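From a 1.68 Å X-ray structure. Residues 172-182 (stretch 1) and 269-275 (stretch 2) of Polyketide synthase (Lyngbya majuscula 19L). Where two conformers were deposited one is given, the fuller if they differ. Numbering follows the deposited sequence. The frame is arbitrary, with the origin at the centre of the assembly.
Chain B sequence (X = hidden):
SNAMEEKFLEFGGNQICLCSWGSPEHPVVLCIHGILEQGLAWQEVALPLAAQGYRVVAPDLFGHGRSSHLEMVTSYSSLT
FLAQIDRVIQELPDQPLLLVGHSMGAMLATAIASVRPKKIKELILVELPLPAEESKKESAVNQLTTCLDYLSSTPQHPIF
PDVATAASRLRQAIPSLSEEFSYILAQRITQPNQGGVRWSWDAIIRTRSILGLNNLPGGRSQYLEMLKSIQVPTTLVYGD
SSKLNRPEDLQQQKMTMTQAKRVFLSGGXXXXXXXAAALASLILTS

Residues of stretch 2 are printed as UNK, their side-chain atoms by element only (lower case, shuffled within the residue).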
# COMPACT_ATOMS: atom_id res chain seq x y z
N GLN B 172 -11.16 12.32 -28.12
CA GLN B 172 -10.67 11.21 -28.93
C GLN B 172 -10.79 9.89 -28.17
O GLN B 172 -11.14 8.87 -28.77
CB GLN B 172 -9.26 11.47 -29.46
CG GLN B 172 -9.24 12.63 -30.47
CD GLN B 172 -7.90 12.82 -31.17
OE1 GLN B 172 -7.27 11.86 -31.60
NE2 GLN B 172 -7.48 14.08 -31.30
N ALA B 173 -10.57 9.94 -26.85
CA ALA B 173 -10.67 8.77 -25.96
C ALA B 173 -12.11 8.32 -25.77
O ALA B 173 -12.40 7.12 -25.65
CB ALA B 173 -10.01 9.06 -24.61
N ILE B 174 -13.02 9.30 -25.71
CA ILE B 174 -14.46 9.05 -25.54
C ILE B 174 -15.26 9.88 -26.56
O ILE B 174 -15.69 11.01 -26.26
CB ILE B 174 -14.94 9.37 -24.09
CG1 ILE B 174 -14.04 8.68 -23.05
CG2 ILE B 174 -16.40 8.93 -23.92
CD1 ILE B 174 -14.36 9.04 -21.59
N PRO B 175 -15.46 9.33 -27.78
CA PRO B 175 -16.02 10.09 -28.90
C PRO B 175 -17.41 10.65 -28.65
O PRO B 175 -17.76 11.68 -29.22
CB PRO B 175 -16.05 9.06 -30.04
CG PRO B 175 -14.87 8.21 -29.75
CD PRO B 175 -14.90 8.05 -28.24
N SER B 176 -18.18 9.99 -27.79
CA SER B 176 -19.51 10.50 -27.48
C SER B 176 -19.48 11.76 -26.60
O SER B 176 -20.53 12.38 -26.41
CB SER B 176 -20.34 9.42 -26.79
OG SER B 176 -19.85 9.26 -25.48
N LEU B 177 -18.33 12.13 -26.04
CA LEU B 177 -18.24 13.39 -25.29
C LEU B 177 -18.58 14.56 -26.20
O LEU B 177 -18.08 14.63 -27.32
CB LEU B 177 -16.82 13.63 -24.71
CG LEU B 177 -16.37 13.05 -23.38
CD1 LEU B 177 -14.89 13.37 -23.17
CD2 LEU B 177 -17.19 13.61 -22.23
N SER B 178 -19.45 15.45 -25.74
CA SER B 178 -19.67 16.69 -26.49
C SER B 178 -18.43 17.55 -26.40
O SER B 178 -17.64 17.42 -25.46
CB SER B 178 -20.87 17.47 -25.92
OG SER B 178 -20.64 17.82 -24.57
N GLU B 179 -18.26 18.44 -27.38
CA GLU B 179 -17.19 19.42 -27.29
C GLU B 179 -17.28 20.14 -25.94
O GLU B 179 -16.26 20.34 -25.27
CB GLU B 179 -17.26 20.41 -28.46
CG GLU B 179 -16.08 21.39 -28.55
CD GLU B 179 -16.13 22.53 -27.53
OE1 GLU B 179 -17.24 23.03 -27.22
OE2 GLU B 179 -15.06 22.93 -27.02
N GLU B 180 -18.50 20.50 -25.53
CA GLU B 180 -18.71 21.26 -24.29
C GLU B 180 -18.25 20.51 -23.03
O GLU B 180 -17.60 21.10 -22.17
CB GLU B 180 -20.18 21.69 -24.12
CG GLU B 180 -20.71 22.64 -25.22
CD GLU B 180 -21.37 21.92 -26.42
OE1 GLU B 180 -20.83 20.92 -26.92
OE2 GLU B 180 -22.43 22.40 -26.87
N PHE B 181 -18.63 19.24 -22.92
CA PHE B 181 -18.35 18.45 -21.73
C PHE B 181 -16.86 18.10 -21.73
O PHE B 181 -16.22 18.15 -20.68
CB PHE B 181 -19.24 17.20 -21.66
CG PHE B 181 -19.22 16.49 -20.31
CD1 PHE B 181 -18.94 17.19 -19.12
CD2 PHE B 181 -19.51 15.15 -20.23
CE1 PHE B 181 -18.92 16.52 -17.88
CE2 PHE B 181 -19.51 14.47 -19.00
CZ PHE B 181 -19.20 15.16 -17.83
N SER B 182 -16.31 17.81 -22.90
CA SER B 182 -14.87 17.54 -22.99
C SER B 182 -14.07 18.74 -22.47
O SER B 182 -13.06 18.61 -21.74
CB SER B 182 -14.46 17.14 -24.42
OG SER B 182 -14.39 18.27 -25.27
N UNK B 269 -17.71 0.98 -23.58
CA UNK B 269 -17.22 0.89 -22.22
C UNK B 269 -17.64 2.10 -21.39
O UNK B 269 -17.93 1.98 -20.18
c UNK B 269 -15.69 0.76 -22.22
c UNK B 269 -14.21 1.52 -20.23
c UNK B 269 -15.10 0.70 -20.85
n UNK B 269 -15.39 -0.31 -19.96
n UNK B 269 -13.99 0.99 -18.98
c UNK B 269 -14.72 -0.10 -18.83
N UNK B 270 -17.68 3.25 -22.04
CA UNK B 270 -17.85 4.51 -21.31
C UNK B 270 -19.30 4.94 -21.21
O UNK B 270 -19.70 6.01 -21.70
o UNK B 270 -15.08 5.11 -20.53
c UNK B 270 -15.49 5.26 -21.69
c UNK B 270 -16.95 5.56 -21.94
n UNK B 270 -14.72 5.14 -22.76
N UNK B 271 -20.09 4.11 -20.55
CA UNK B 271 -21.54 4.29 -20.48
C UNK B 271 -21.97 5.54 -19.73
O UNK B 271 -23.04 6.10 -19.98
c UNK B 271 -22.90 0.65 -19.89
c UNK B 271 -22.25 1.77 -20.70
c UNK B 271 -22.20 3.06 -19.87
c UNK B 271 -22.99 1.96 -22.03
N UNK B 272 -21.14 6.00 -18.79
CA UNK B 272 -21.43 7.24 -18.08
C UNK B 272 -21.47 8.45 -19.02
O UNK B 272 -22.05 9.48 -18.67
c UNK B 272 -17.15 6.86 -18.37
c UNK B 272 -20.43 7.45 -16.92
c UNK B 272 -19.00 7.52 -17.36
n UNK B 272 -18.41 6.55 -18.15
c UNK B 272 -18.03 8.43 -17.11
n UNK B 272 -16.90 8.00 -17.75
N UNK B 273 -20.90 8.29 -20.22
CA UNK B 273 -20.96 9.34 -21.23
C UNK B 273 -21.90 8.92 -22.37
O UNK B 273 -22.79 9.69 -22.77
c UNK B 273 -18.96 10.99 -19.69
c UNK B 273 -19.55 9.66 -21.81
c UNK B 273 -18.55 9.91 -20.67
c UNK B 273 -19.61 10.83 -22.80
N UNK B 274 -21.72 7.69 -22.85
CA UNK B 274 -22.43 7.15 -24.03
C UNK B 274 -23.93 7.02 -23.82
O UNK B 274 -24.71 7.17 -24.75
o UNK B 274 -20.16 4.61 -25.47
c UNK B 274 -20.55 5.70 -25.01
o UNK B 274 -19.87 6.74 -25.04
c UNK B 274 -21.93 5.73 -24.36
N UNK B 275 -24.31 6.69 -22.60
CA UNK B 275 -25.70 6.30 -22.28
C UNK B 275 -26.12 6.91 -20.93
O UNK B 275 -26.77 6.24 -20.11
c UNK B 275 -25.79 4.78 -22.21
O HOH W 1 -17.65 7.17 -26.78

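Position 269 carries one carbon followed by a five-membered ring of three carbons and two nitrogens, which lies out of reach of stretch 1: the imidazole of a histidine. The nearest approach, His269 CD2 to Ile174 CD1, is 7.6 Å, and the residue takes no part in the contact; its ND1 is hydrogen-bonded elsewhere in the structure.

Position 270 has two side-chain carbons, the second bearing one oxygen and one nitrogen, and the nitrogen lies 3.6 Å from Ile174 CG1. Four heavy atoms ending in a planar amide identify asparagine. The CA-to-CB bond of Asn270 points toward stretch 1, and through its ND2 the amide packs against an aliphatic surface. Asn270 occupies the N-cap position of the short helix that follows, yet its side chain makes no capping bond. Its backbone O accepts from the N atoms of residues 273 and 274, at 3.0 and 2.9 Å respectively, tying the first turn together.

At position 271 there are four carbons, forked at the second and buried without touching stretch 1, as in leucine. Leu271 points away from stretch 1, with m and t rotamers for chi1 and chi2.

Position 272 again shows one carbon and a ring of three carbons and two nitrogens, not in contact with stretch 1: a second histidine. The side chain of His272 starts sideways and its end comes nearer, but His272 NE2 still stays 4.7 Å from Ile174 CD1. The same NE2 is hydrogen-bonded elsewhere in the structure.

Position 273 has four carbons forked at the first, one arm two carbons long. Its CB lies 3.9 Å from Ile174 CG2, and the end carbon of the longer arm 3.6 Å from Phe181 CE2. Four carbons, branched at CB into arms of unequal length, mean isoleucine. Ile273 points toward stretch 1 and has the largest covered area of any residue in the two stretches, 91 Å². Its CG2 lies 3.7 Å from Leu177 CD2, and its CD1 meets the edge of the Phe181 ring near its plane. The same CG2 also approaches Ser176 OG to 3.1 Å.

Position 274 carries two carbons, the second bearing two oxygens, one of them 2.6 Å from Ser176 OG; this carboxylate on a single methylene is aspartate. The CA-to-CB bond of Asp274 runs sideways, but the end of the side chain comes nearer, and Ser176 OG donates that short hydrogen bond to Asp274 OD1. Water 1 donates to the same OD1 at 2.9 Å and accepts from Ser176 N at 3.0 Å.

Position 275 has a single side-chain carbon, without contact to stretch 1, and is alanine. Ala275 points away from stretch 1; its N still bonds to Leu271 O at 3.0 Å, although the residue itself has left helical phi/psi.

The contact joins a turn to a short helix and buries 315 Å² in total. Ile174 to Leu177 form a type I turn, closed by Leu177 N to Ile174 O at 2.9 Å, which brings Ile174, Ser176 and Leu177 around Ile273, with Phe181 adding its ring edge. Beside this apolar centre, Asp274 OD1 anchors the turn through Ser176, both directly by OG and through water 1 to the backbone N.

Stretch 2 (269-275) HNLHIDA
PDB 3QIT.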